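Local coordinates for protein chitinase (Paenibacillus sp. FPU-7, PDB 5GZT) that probably hydrolyses internal beta-1,4 linkages between N-acetylglucosamine units of chitin and chitodextrins, as a multi-modular enzyme expressed on the bacterial cell surface, at residues B[533-539]-B[558-564]; B[492-496]-B[547-552]. One frame throughout, in Å; residues are numbered along the deposited sequence.

Contact 1: residues B[533-539]-B[558-564]; sequences FYSRVWQ and SPGTIVY
Strand 534-538 runs antiparallel to the weakly bonded strand 561-563; their short axes approach to 4.5 Å at 155°. Residues 558-560 turn, and Tyr564 starts helix 564-570. Tyr534 faces Val563 in a non-hydrogen-bonded pair, CA to CA 4.1 Å. Three backbone hydrogen bonds set the register: Tyr564 N to Phe533 O 2.8 Å, Ser535 N to Ile562 O 3.0 Å, and Val537 N to Gly560 O 2.9 Å. The return bond, Ile562 N to Ser535 O at 3.4 Å, is weak.

Tyr534 (chi1 p) and Arg536 (m, m, t) share one face with Thr561. Thr561 CG2 lies 3.7 Å from Tyr534 CD2 and packs over one face of the guanidinium, 3.3 Å from Arg536 CZ. Tyr534 OH hydrogen-bonds Asp485, and Arg536 NE makes a salt bridge with it. Ser535 (p) points to the other face. Ser535 OG donates to Ile562 O at 2.8 Å, so that carbonyl takes two bonds. Ile562 (m, t) extends its CD1 to 3.6 Å from CG2 of Val537 (t). Ser558 (t) forms an ST turn: its OG accepts from Gly560 N at 3.0 Å. Gly560 has phi 83° and psi -62°, which calls for glycine. One water bridges Val537 O (2.9 Å) and Gly560 O (3.1 Å).

The strands belong to the antiparallel sheet inserted between barrel strands 527-532 and 619-623, the place of the alpha/beta insertion domain of family 18 chitinases. Strand 561-563 is its edge. Val537 and Ile562 pack apolar carbons on the face of Ser535, while on the other face Tyr534 and Arg536 send their polar ends to Asp485, consistent with a place beside the substrate cleft.

Contact 2: residues B[492-496]-B[547-552]; sequences PATSH and GLSEKA
This is a loop-to-loop contact joined mainly through backbone bonds and one threonine. It links the loop after barrel strand 478-481 to the loop between strands 534-538 and 561-563. Neither segment is regular helix or strand. Ala493 and Lys551 form a single bridge, CA to CA 4.2 Å. Around it, Ala552 N donates to Pro492 O (3.1 Å) and Thr494 N donates to Glu550 O (2.9 Å). Ser549 N reaches Thr494 O at 3.2 Å, a weak bond.

Thr494 takes chi1 p and points toward the other loop. Thr494 OG1 donates to Gly547 O at 2.6 Å and accepts from Glu550 N at 3.2 Å, so one hydroxyl holds the bend of 547-550. Gly547 (phi 87°) and Ser549 (57/39) supply the positive phi values of this bend. Leu548 (t, p) sets CD1 over the face of the His496 ring, a CH-pi contact 4.0 Å from the centroid. One water joins Ser495 OG (2.6 Å) to Ser549 OG (2.9 Å).

His496 NE2 bonds Asp582, at the end of strand 578-582. Thr494 and Leu548 touch Phe596 of strand 596-598, and Leu548 also meets Tyr589 of strand 587-591, so the paired loops pack against the insertion sheet.

Contacts 1 and 2 have centres 14 Å apart and interleave along the chain, in the order 492-496, 533-539, 547-552, 558-564. Trp538 joins them. The CA-to-CB bond of Trp538 points away from 558-564, and its ring packs on contact 2, with Trp538 CH2 3.3 Å from Ser495 O and Trp538 CD1 3.6 Å from Ala552 CB. Residues 547-552 belong to the excursion that leaves strand 534-538 and returns at 561-563. Contact 2 thus fastens this excursion to the loop following the barrel strand that leads to Tyr484 and Asp485. Contact 1 lies nearer the likely chitin cleft: in family 18 relatives, residues equivalent to Tyr484, Asp485 and Trp623 line it.

Contact 1: residues B[533-539]-B[558-564]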
loop_
_atom_site.group_PDB
_atom_site.type_symbol
_atom_site.label_atom_id
_atom_site.label_comp_id
_atom_site.label_asym_id
_atom_site.label_seq_id
_atom_site.Cartn_x
_atom_site.Cartn_y
_atom_site.Cartn_z
ATOM N N PHE B 533 10.427 5.915 6.466
ATOM C CA PHE B 533 10.238 5.928 7.894
ATOM C C PHE B 533 11.568 6.059 8.562
ATOM O O PHE B 533 11.785 5.599 9.746
ATOM C CB PHE B 533 9.475 4.701 8.392
ATOM C CG PHE B 533 8.008 4.620 7.964
ATOM C CD1 PHE B 533 7.405 5.487 7.089
ATOM C CD2 PHE B 533 7.217 3.591 8.511
ATOM C CE1 PHE B 533 6.084 5.376 6.751
ATOM C CE2 PHE B 533 5.887 3.461 8.162
ATOM C CZ PHE B 533 5.336 4.318 7.242
ATOM N N TYR B 534 12.470 6.767 7.864
ATOM C CA TYR B 534 13.792 7.039 8.360
ATOM C C TYR B 534 14.284 8.368 7.800
ATOM O O TYR B 534 13.638 8.967 6.893
ATOM C CB TYR B 534 14.738 5.857 8.042
ATOM C CG TYR B 534 15.027 5.784 6.556
ATOM C CD1 TYR B 534 14.163 5.160 5.695
ATOM C CD2 TYR B 534 16.111 6.457 6.015
ATOM C CE1 TYR B 534 14.376 5.203 4.289
ATOM C CE2 TYR B 534 16.348 6.465 4.633
ATOM C CZ TYR B 534 15.458 5.835 3.781
ATOM O OH TYR B 534 15.686 5.899 2.433
ATOM N N SER B 535 15.328 8.900 8.410
ATOM C CA SER B 535 15.893 10.151 8.046
ATOM C C SER B 535 17.271 9.976 7.371
ATOM O O SER B 535 17.927 8.929 7.559
ATOM C CB SER B 535 16.137 10.970 9.289
ATOM O OG SER B 535 16.981 10.290 10.195
ATOM N N ARG B 536 17.710 11.024 6.700
ATOM C CA ARG B 536 19.104 11.187 6.236
ATOM C C ARG B 536 19.676 12.302 7.055
ATOM O O ARG B 536 18.971 13.324 7.290
ATOM C CB ARG B 536 19.195 11.518 4.738
ATOM C CG ARG B 536 18.870 10.322 3.890
ATOM C CD ARG B 536 20.174 9.458 3.753
ATOM N NE ARG B 536 19.884 8.145 3.198
ATOM C CZ ARG B 536 20.727 7.128 3.256
ATOM N NH1 ARG B 536 21.951 7.287 3.706
ATOM N NH2 ARG B 536 20.338 5.978 2.837
ATOM N N VAL B 537 20.934 12.110 7.495
ATOM C CA VAL B 537 21.613 12.908 8.462
ATOM C C VAL B 537 22.857 13.506 7.839
ATOM O O VAL B 537 23.534 12.798 7.059
ATOM C CB VAL B 537 22.024 12.022 9.673
ATOM C CG1 VAL B 537 22.692 12.816 10.732
ATOM C CG2 VAL B 537 20.805 11.378 10.327
ATOM N N TRP B 538 23.151 14.773 8.167
ATOM C CA TRP B 538 24.434 15.395 7.906
ATOM C C TRP B 538 25.011 15.909 9.210
ATOM O O TRP B 538 24.293 16.549 9.995
ATOM C CB TRP B 538 24.318 16.603 7.009
ATOM C CG TRP B 538 24.050 16.417 5.572
ATOM C CD1 TRP B 538 24.911 16.763 4.517
ATOM C CD2 TRP B 538 22.811 16.056 4.954
ATOM N NE1 TRP B 538 24.273 16.583 3.332
ATOM C CE2 TRP B 538 22.982 16.183 3.563
ATOM C CE3 TRP B 538 21.534 15.729 5.449
ATOM C CZ2 TRP B 538 21.942 15.928 2.646
ATOM C CZ3 TRP B 538 20.514 15.433 4.560
ATOM C CH2 TRP B 538 20.720 15.569 3.161
ATOM N N GLN B 539 26.302 15.615 9.464
ATOM C CA GLN B 539 27.029 16.183 10.605
ATOM C C GLN B 539 27.920 17.301 10.173
ATOM O O GLN B 539 28.132 17.526 8.964
ATOM C CB GLN B 539 27.832 15.061 11.309
ATOM C CG GLN B 539 26.921 14.087 12.028
ATOM C CD GLN B 539 27.664 13.057 12.863
ATOM O OE1 GLN B 539 28.840 12.726 12.599
ATOM N NE2 GLN B 539 26.953 12.488 13.824
ATOM N N SER B 558 29.337 9.652 10.921
ATOM C CA SER B 558 27.883 9.925 10.826
ATOM C C SER B 558 27.120 8.656 10.909
ATOM O O SER B 558 27.487 7.717 10.262
ATOM C CB SER B 558 27.496 10.722 9.532
ATOM O OG SER B 558 26.058 10.855 9.385
ATOM N N PRO B 559 25.955 8.645 11.571
ATOM C CA PRO B 559 25.148 7.420 11.422
ATOM C C PRO B 559 24.592 7.221 10.044
ATOM O O PRO B 559 24.114 6.105 9.684
ATOM C CB PRO B 559 23.984 7.657 12.413
ATOM C CG PRO B 559 23.886 9.160 12.589
ATOM C CD PRO B 559 25.340 9.603 12.511
ATOM N N GLY B 560 24.553 8.304 9.271
ATOM C CA GLY B 560 23.903 8.250 7.929
ATOM C C GLY B 560 22.380 8.418 7.926
ATOM O O GLY B 560 21.838 9.338 7.218
ATOM N N THR B 561 21.711 7.466 8.597
ATOM C CA THR B 561 20.264 7.371 8.724
ATOM C C THR B 561 19.918 7.153 10.192
ATOM O O THR B 561 20.665 6.551 10.910
ATOM C CB THR B 561 19.588 6.263 7.908
ATOM O OG1 THR B 561 20.081 5.010 8.331
ATOM C CG2 THR B 561 19.800 6.403 6.368
ATOM N N ILE B 562 18.803 7.726 10.628
ATOM C CA ILE B 562 18.215 7.449 11.939
ATOM C C ILE B 562 16.747 7.116 11.728
ATOM O O ILE B 562 16.032 7.874 11.113
ATOM C CB ILE B 562 18.356 8.685 12.854
ATOM C CG1 ILE B 562 19.792 9.043 13.065
ATOM C CG2 ILE B 562 17.717 8.409 14.219
ATOM C CD1 ILE B 562 20.055 10.388 13.729
ATOM N N VAL B 563 16.261 5.986 12.230
ATOM C CA VAL B 563 14.931 5.502 11.960
ATOM C C VAL B 563 13.919 6.384 12.722
ATOM O O VAL B 563 14.258 7.054 13.734
ATOM C CB VAL B 563 14.779 4.009 12.284
ATOM C CG1 VAL B 563 15.891 3.167 11.586
ATOM C CG2 VAL B 563 14.808 3.761 13.800
ATOM N N TYR B 564 12.726 6.535 12.155
ATOM C CA TYR B 564 11.727 7.467 12.731
ATOM C C TYR B 564 11.441 7.196 14.235
ATOM O O TYR B 564 11.254 8.116 14.976
ATOM C CB TYR B 564 10.430 7.331 11.975
ATOM C CG TYR B 564 9.350 8.342 12.310
ATOM C CD1 TYR B 564 9.525 9.712 12.048
ATOM C CD2 TYR B 564 8.187 7.944 12.979
ATOM C CE1 TYR B 564 8.527 10.631 12.386
ATOM C CE2 TYR B 564 7.184 8.846 13.275
ATOM C CZ TYR B 564 7.324 10.196 12.976
ATOM O OH TYR B 564 6.331 11.111 13.259
HETATM O O HOH W 1 24.138 8.840 4.651
HETATM O O HOH W 2 26.102 11.902 6.992
HETATM O O HOH W 3 23.077 10.959 4.874
#

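Contact 2: residues B[492-496]-B[547-552]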
loop_
_atom_site.group_PDB
_atom_site.type_symbol
_atom_site.label_atom_id
_atom_site.label_comp_id
_atom_site.label_asym_id
_atom_site.label_seq_id
_atom_site.Cartn_x
_atom_site.Cartn_y
_atom_site.Cartn_z
ATOM N N PRO B 492 27.480 17.836 -0.710
ATOM C CA PRO B 492 28.224 18.801 0.029
ATOM C C PRO B 492 27.363 19.791 0.843
ATOM O O PRO B 492 27.921 20.429 1.732
ATOM C CB PRO B 492 28.988 19.593 -1.067
ATOM C CG PRO B 492 28.279 19.278 -2.319
ATOM C CD PRO B 492 27.676 17.934 -2.167
ATOM N N ALA B 493 26.052 19.945 0.543
ATOM C CA ALA B 493 25.173 20.795 1.383
ATOM C C ALA B 493 23.906 20.013 1.674
ATOM O O ALA B 493 23.594 18.997 0.970
ATOM C CB ALA B 493 24.859 22.146 0.681
ATOM N N THR B 494 23.234 20.430 2.753
ATOM C CA THR B 494 22.058 19.757 3.238
ATOM C C THR B 494 20.852 19.981 2.320
ATOM O O THR B 494 20.706 21.045 1.664
ATOM C CB THR B 494 21.700 20.189 4.668
ATOM O OG1 THR B 494 21.368 21.579 4.669
ATOM C CG2 THR B 494 22.832 19.979 5.657
ATOM N N SER B 495 19.976 18.992 2.271
ATOM C CA SER B 495 18.694 19.166 1.638
ATOM C C SER B 495 17.730 18.122 2.119
ATOM O O SER B 495 17.975 17.422 3.084
ATOM C CB SER B 495 18.845 19.152 0.085
ATOM O OG SER B 495 17.657 19.671 -0.551
ATOM N N HIS B 496 16.570 18.056 1.503
ATOM C CA HIS B 496 15.517 17.064 1.841
ATOM C C HIS B 496 15.749 15.814 1.104
ATOM O O HIS B 496 16.089 15.850 -0.104
ATOM C CB HIS B 496 14.122 17.582 1.449
ATOM C CG HIS B 496 13.794 18.902 2.047
ATOM N ND1 HIS B 496 13.695 19.093 3.414
ATOM C CD2 HIS B 496 13.590 20.115 1.485
ATOM C CE1 HIS B 496 13.483 20.377 3.663
ATOM N NE2 HIS B 496 13.375 21.018 2.505
ATOM N N GLY B 547 19.905 25.516 9.104
ATOM C CA GLY B 547 20.607 24.331 8.696
ATOM C C GLY B 547 20.335 23.776 7.328
ATOM O O GLY B 547 21.065 22.896 6.858
ATOM N N LEU B 548 19.230 24.146 6.754
ATOM C CA LEU B 548 18.806 23.689 5.483
ATOM C C LEU B 548 19.553 24.432 4.321
ATOM O O LEU B 548 19.731 25.658 4.326
ATOM C CB LEU B 548 17.315 23.935 5.331
ATOM C CG LEU B 548 16.680 23.548 4.006
ATOM C CD1 LEU B 548 16.765 22.046 3.781
ATOM C CD2 LEU B 548 15.244 24.052 3.892
ATOM N N SER B 549 19.979 23.688 3.309
ATOM C CA SER B 549 20.804 24.302 2.222
ATOM C C SER B 549 22.065 24.953 2.799
ATOM O O SER B 549 22.347 26.082 2.509
ATOM C CB SER B 549 19.988 25.289 1.388
ATOM O OG SER B 549 18.821 24.620 0.873
ATOM N N GLU B 550 22.710 24.335 3.787
ATOM C CA GLU B 550 23.921 24.886 4.319
ATOM C C GLU B 550 25.009 23.831 4.087
ATOM O O GLU B 550 24.750 22.592 3.983
ATOM C CB GLU B 550 23.830 25.197 5.843
ATOM C CG GLU B 550 22.705 26.193 6.229
ATOM C CD GLU B 550 22.985 27.590 5.766
ATOM O OE1 GLU B 550 24.160 27.878 5.367
ATOM O OE2 GLU B 550 22.051 28.394 5.690
ATOM N N LYS B 551 26.242 24.311 4.110
ATOM C CA LYS B 551 27.386 23.435 3.793
ATOM C C LYS B 551 27.634 22.506 4.968
ATOM O O LYS B 551 27.469 22.893 6.101
ATOM C CB LYS B 551 28.650 24.294 3.474
ATOM C CG LYS B 551 28.564 25.050 2.157
ATOM C CD LYS B 551 29.754 25.997 1.925
ATOM C CE LYS B 551 29.665 26.698 0.550
ATOM N NZ LYS B 551 29.282 28.156 0.706
ATOM N N ALA B 552 28.023 21.278 4.676
ATOM C CA ALA B 552 28.405 20.287 5.667
ATOM C C ALA B 552 29.854 19.835 5.466
ATOM O O ALA B 552 30.275 19.575 4.317
ATOM C CB ALA B 552 27.511 19.097 5.500
HETATM O O HOH W 4 30.581 21.208 1.900
HETATM O O HOH W 5 17.377 22.243 -0.064
#